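Local coordinates for protein ESSC (Geobacillus thermodenitrificans, PDB 5FWH) that belongs to the bacterial type VII secretion apparatus, as the N-terminal forkhead-associated (FHA) region of EssC, an FtsK/SpoIIIE-type ATPase that probably drives or forms part of the translocation channel, at residues Ile24-Gln29 / Phe39-Gly44; Arg94-Tyr99 / Leu188-Pro193. All coordinates share one frame; numbering follows the deposited sequence.

Interaction 1 (Ile24-Gln29 / Phe39-Gly44); sequences IVIGNQ and FSFRNG
The strand that ends at Gly27 runs up to the ring of Phe41. Ile26 is the first residue to touch it. Its side chain turns into the interior, among Met84, Ile86, Ile46 and Ile48, and only the CG2 branch stays near the loop, with Ile26 CG2 4.3 Å from Phe41 CZ. Gly27 comes nearest to the ring, its C 3.4 Å from Phe41 CE2. Gly27 CA sits over one face of the Phe41 ring, 3.8 Å from the centroid and displaced toward the rim, as a CH-pi contact. The ring thus rests on the Gly27 main chain.

Asn28 makes the polar link. Its CG takes the crowded position between backbone N and carbonyl carbon (chi1 68°), which sends the amide across to the loop. Asn28 ND2 donates to Phe39 O at 3.0 Å in a nearly straight bond (164° at the hydrogen). The acceptor lies close to the amide plane, and the N-H meets a carbonyl lone pair. This bond favours one orientation of the amide, with ND2 toward the loop. Asn28 CB passes 3.8 Å from Phe41 CD2, and the amide stands almost upright to the ring, 84° between planes. Gln29 makes no contact with 39-44; its NE2 bonds to the hydroxyl of Tyr45.

Phe41 has left-handed backbone angles and begins a type I turn that ends at Gly44, closed by a weak bond from Gly44 N to Phe41 O. Its ring also touches Met84 and Val79. The loop between strands 34-35 and 46-50 thus packs on the end of strand 23-27, joined by one buried ring and one side-chain bond. Such strand-joining loops at one end of a beta sandwich are consistent with an FHA fold.

Interaction 2 (Arg94-Tyr99 / Leu188-Pro193); sequences RKYVYY and LTETMP
Segment 188-193 passes obliquely across the edge of strand 94-99, and two backbone bonds hold it at Thr189 and Thr191. Thr191 N donates to Val97 O at 3.1 Å, from above the carbonyl plane. Tyr99 N donates to Thr189 O at 2.8 Å, nearly along the C=O axis. Between them Tyr98 and Glu190 form an antiparallel non-hydrogen-bonded pair.

The side chain of Tyr98 leaves the backbone with CG anti to the carbonyl carbon. CB packs beside Thr189 O and Leu188 CB. CG lies against Leu188 CB and CD1, and this side chain crosses the tyrosine at about a right angle. Tyr98 CD1 is 3.7 Å from Leu188 CB. The short, weakly bonded strand around 189-190 is the outermost of its sheet in this chain, next to 94-99, whose other neighbour is 175-180. This is the edge of a beta sheet in a second all-beta unit, consistent with an FHA-type fold.

Further out, Tyr98 CE1 meets Glu190 CG at 3.8 Å, the two side chains running the same way. At the tip, Tyr98 OH donates to a water at 2.6 Å. The water donates in turn to Glu190 OE2 at 3.2 Å. That same OE2 lies in plane at the edge of the Tyr96 ring, 3.4 Å from Tyr96 CD2. The Tyr96 hydroxyl bonds to Glu183 and Val184. On the other side of the strand, Val97 CG2 touches CE of selenomethionine Met192 at 3.9 Å.

Interactions 1 and 2 lie on opposite sides of the chain's centre. Their centres are 39 Å apart, and their nearest atoms are about 20 Å apart. They do not touch. Along the sequence they follow in series: 24-29 and 39-44 are close neighbours, while 94-99 pairs with a segment 89 residues later, near the C-terminus. Interaction 1 joins a strand end to a loop, and interaction 2 adds a short strand to a sheet edge. Both combine backbone carbonyl acceptors with aromatic packing. In FHA relatives that bind phosphopeptides, loops at one end of the sandwich do the binding; whether 39-44 of interaction 1 does so is not known.

Interaction 1 (Ile24-Gln29 / Phe39-Gly44)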
# COMPACT_ATOMS: atom_id res chain seq x y z
N ILE A 24 13.53 -11.60 8.33
CA ILE A 24 13.10 -11.95 6.99
C ILE A 24 14.06 -11.39 6.00
O ILE A 24 14.80 -10.49 6.32
CB ILE A 24 11.65 -11.54 6.65
CG1 ILE A 24 11.49 -10.04 6.40
CG2 ILE A 24 10.68 -12.02 7.72
CD1 ILE A 24 10.93 -9.74 5.04
N VAL A 25 14.03 -11.93 4.80
CA VAL A 25 15.01 -11.61 3.78
C VAL A 25 14.29 -11.43 2.44
O VAL A 25 13.36 -12.22 2.03
CB VAL A 25 16.17 -12.62 3.69
CG1 VAL A 25 15.66 -14.04 3.55
CG2 VAL A 25 17.12 -12.27 2.53
N ILE A 26 14.72 -10.34 1.81
CA ILE A 26 14.28 -9.96 0.51
C ILE A 26 15.47 -10.20 -0.31
O ILE A 26 16.55 -9.58 -0.06
CB ILE A 26 13.97 -8.43 0.41
CG1 ILE A 26 12.94 -8.04 1.46
CG2 ILE A 26 13.56 -8.01 -1.03
CD1 ILE A 26 12.88 -6.54 1.71
N GLY A 27 15.26 -10.99 -1.35
CA GLY A 27 16.28 -11.41 -2.27
C GLY A 27 15.65 -11.89 -3.56
O GLY A 27 14.50 -11.56 -3.83
N ASN A 28 16.43 -12.62 -4.37
CA ASN A 28 16.03 -13.08 -5.73
C ASN A 28 15.84 -14.60 -5.96
O ASN A 28 15.66 -15.07 -7.09
CB ASN A 28 17.00 -12.51 -6.77
CG ASN A 28 18.40 -13.09 -6.66
OD1 ASN A 28 18.62 -14.06 -5.98
ND2 ASN A 28 19.32 -12.51 -7.39
N GLN A 29 15.86 -15.36 -4.88
CA GLN A 29 15.50 -16.78 -4.87
C GLN A 29 14.05 -16.97 -4.51
O GLN A 29 13.50 -16.17 -3.80
CB GLN A 29 16.31 -17.49 -3.81
CG GLN A 29 17.83 -17.24 -3.82
CD GLN A 29 18.49 -17.44 -5.18
OE1 GLN A 29 18.05 -18.27 -6.00
NE2 GLN A 29 19.57 -16.69 -5.41
N PHE A 39 16.32 -8.32 -9.78
CA PHE A 39 17.52 -7.74 -9.16
C PHE A 39 18.63 -8.80 -8.87
O PHE A 39 18.32 -9.97 -8.59
CB PHE A 39 17.14 -7.09 -7.85
CG PHE A 39 16.44 -5.76 -7.98
CD1 PHE A 39 15.67 -5.40 -9.11
CD2 PHE A 39 16.54 -4.85 -6.94
CE1 PHE A 39 15.03 -4.17 -9.17
CE2 PHE A 39 15.90 -3.62 -7.01
CZ PHE A 39 15.15 -3.27 -8.12
N SER A 40 19.89 -8.33 -8.88
CA SER A 40 21.15 -9.07 -8.60
C SER A 40 21.44 -9.37 -7.11
O SER A 40 21.95 -10.45 -6.74
CB SER A 40 22.34 -8.20 -9.11
OG SER A 40 22.46 -6.88 -8.45
N PHE A 41 21.22 -8.34 -6.29
CA PHE A 41 21.61 -8.30 -4.88
C PHE A 41 23.12 -8.56 -4.71
O PHE A 41 23.54 -9.29 -3.78
CB PHE A 41 20.73 -9.26 -4.05
CG PHE A 41 19.27 -8.90 -4.04
CD1 PHE A 41 18.82 -7.88 -3.20
CD2 PHE A 41 18.39 -9.52 -4.88
CE1 PHE A 41 17.49 -7.51 -3.21
CE2 PHE A 41 17.08 -9.17 -4.90
CZ PHE A 41 16.61 -8.17 -4.06
N ARG A 42 23.93 -7.96 -5.58
CA ARG A 42 25.37 -8.08 -5.48
C ARG A 42 25.93 -7.37 -4.23
O ARG A 42 26.91 -7.81 -3.68
CB ARG A 42 26.05 -7.61 -6.74
CG ARG A 42 27.20 -8.52 -7.13
CD ARG A 42 27.91 -8.05 -8.39
NE ARG A 42 26.94 -7.60 -9.38
CZ ARG A 42 26.14 -8.39 -10.10
NH1 ARG A 42 26.21 -9.73 -9.99
NH2 ARG A 42 25.27 -7.85 -10.94
N ASN A 43 25.30 -6.31 -3.76
CA ASN A 43 25.63 -5.86 -2.38
C ASN A 43 24.74 -6.53 -1.27
O ASN A 43 24.29 -5.88 -0.32
CB ASN A 43 25.79 -4.30 -2.24
CG ASN A 43 24.63 -3.46 -2.84
OD1 ASN A 43 23.53 -3.96 -3.09
ND2 ASN A 43 24.89 -2.15 -3.05
N GLY A 44 24.49 -7.84 -1.36
CA GLY A 44 23.77 -8.50 -0.26
C GLY A 44 22.28 -8.54 -0.48
O GLY A 44 21.71 -7.72 -1.20

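Interaction 2 (Arg94-Tyr99 / Leu188-Pro193)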
# COMPACT_ATOMS: atom_id res chain seq x y z
N ARG A 94 -6.03 -0.10 10.89
CA ARG A 94 -7.50 -0.09 10.97
C ARG A 94 -8.29 0.09 9.66
O ARG A 94 -7.78 0.67 8.66
CB ARG A 94 -7.98 0.95 11.98
CG ARG A 94 -7.51 2.39 11.75
CD ARG A 94 -7.95 3.26 12.94
NE ARG A 94 -7.88 2.56 14.24
CZ ARG A 94 -6.95 2.71 15.20
NH1 ARG A 94 -5.95 3.59 15.11
NH2 ARG A 94 -7.04 1.96 16.29
N LYS A 95 -9.55 -0.36 9.74
CA LYS A 95 -10.40 -0.68 8.60
C LYS A 95 -11.73 0.05 8.71
O LYS A 95 -12.48 -0.12 9.68
CB LYS A 95 -10.62 -2.20 8.52
CG LYS A 95 -11.00 -2.67 7.11
CD LYS A 95 -10.99 -4.18 6.93
CE LYS A 95 -12.26 -4.80 7.46
NZ LYS A 95 -13.48 -4.35 6.73
N TYR A 96 -12.00 0.87 7.70
CA TYR A 96 -13.18 1.67 7.62
C TYR A 96 -13.95 1.14 6.46
O TYR A 96 -13.35 0.82 5.46
CB TYR A 96 -12.78 3.09 7.25
CG TYR A 96 -11.95 3.77 8.25
CD1 TYR A 96 -10.60 3.62 8.25
CD2 TYR A 96 -12.55 4.59 9.21
CE1 TYR A 96 -9.84 4.23 9.20
CE2 TYR A 96 -11.80 5.22 10.15
CZ TYR A 96 -10.45 5.04 10.14
OH TYR A 96 -9.70 5.67 11.07
N VAL A 97 -15.26 1.14 6.53
CA VAL A 97 -16.05 0.73 5.37
C VAL A 97 -17.04 1.81 5.14
O VAL A 97 -17.69 2.24 6.03
CB VAL A 97 -16.76 -0.63 5.54
CG1 VAL A 97 -17.53 -1.00 4.28
CG2 VAL A 97 -15.71 -1.69 5.84
N TYR A 98 -17.08 2.29 3.91
CA TYR A 98 -18.00 3.33 3.51
C TYR A 98 -19.02 2.82 2.54
O TYR A 98 -18.69 2.05 1.60
CB TYR A 98 -17.24 4.49 2.84
CG TYR A 98 -16.16 5.05 3.77
CD1 TYR A 98 -16.49 5.82 4.92
CD2 TYR A 98 -14.83 4.73 3.57
CE1 TYR A 98 -15.50 6.30 5.77
CE2 TYR A 98 -13.85 5.22 4.41
CZ TYR A 98 -14.20 5.98 5.52
OH TYR A 98 -13.15 6.42 6.29
N TYR A 99 -20.23 3.33 2.71
CA TYR A 99 -21.34 3.10 1.79
C TYR A 99 -21.32 4.20 0.73
O TYR A 99 -21.38 5.38 1.06
CB TYR A 99 -22.68 3.04 2.56
CG TYR A 99 -23.84 2.94 1.65
CD1 TYR A 99 -24.09 1.77 0.98
CD2 TYR A 99 -24.66 4.03 1.39
CE1 TYR A 99 -25.12 1.66 0.07
CE2 TYR A 99 -25.72 3.94 0.48
CZ TYR A 99 -25.95 2.74 -0.16
OH TYR A 99 -26.97 2.58 -1.06
N LEU A 188 -17.44 10.57 3.60
CA LEU A 188 -18.35 9.52 3.13
C LEU A 188 -19.16 8.94 4.28
O LEU A 188 -18.79 9.11 5.42
CB LEU A 188 -17.58 8.39 2.44
CG LEU A 188 -16.89 8.79 1.12
CD1 LEU A 188 -15.83 7.79 0.72
CD2 LEU A 188 -17.88 8.97 -0.01
N THR A 189 -20.23 8.22 3.96
CA THR A 189 -21.04 7.46 4.95
C THR A 189 -20.40 6.20 5.53
O THR A 189 -20.38 5.14 4.87
CB THR A 189 -22.35 6.90 4.34
OG1 THR A 189 -22.99 7.86 3.51
CG2 THR A 189 -23.33 6.42 5.45
N GLU A 190 -19.99 6.24 6.79
CA GLU A 190 -19.53 5.04 7.44
C GLU A 190 -20.68 4.05 7.61
O GLU A 190 -21.75 4.44 7.93
CB GLU A 190 -18.87 5.35 8.79
CG GLU A 190 -17.37 5.11 8.84
CD GLU A 190 -16.67 5.94 9.93
OE1 GLU A 190 -17.37 6.32 10.91
OE2 GLU A 190 -15.46 6.23 9.80
N THR A 191 -20.45 2.77 7.32
CA THR A 191 -21.44 1.71 7.54
C THR A 191 -21.23 0.95 8.85
O THR A 191 -22.03 0.02 9.15
CB THR A 191 -21.41 0.66 6.42
OG1 THR A 191 -20.34 -0.27 6.65
CG2 THR A 191 -21.21 1.31 5.10
N MSE A 192 -20.19 1.36 9.59
CA MSE A 192 -19.62 0.67 10.75
C MSE A 192 -18.82 1.61 11.60
O MSE A 192 -18.25 2.55 11.06
CB MSE A 192 -18.46 -0.18 10.23
CG MSE A 192 -18.46 -1.55 10.86
SE MSE A 192 -19.67 -2.50 9.65
CE MSE A 192 -18.33 -3.09 8.30
N PRO A 193 -18.70 1.33 12.91
CA PRO A 193 -17.52 1.83 13.65
C PRO A 193 -16.20 1.28 13.04
O PRO A 193 -16.17 0.14 12.60
CB PRO A 193 -17.72 1.26 15.06
CG PRO A 193 -19.18 1.09 15.20
CD PRO A 193 -19.74 0.84 13.83
O HOH W 1 -13.51 8.21 8.12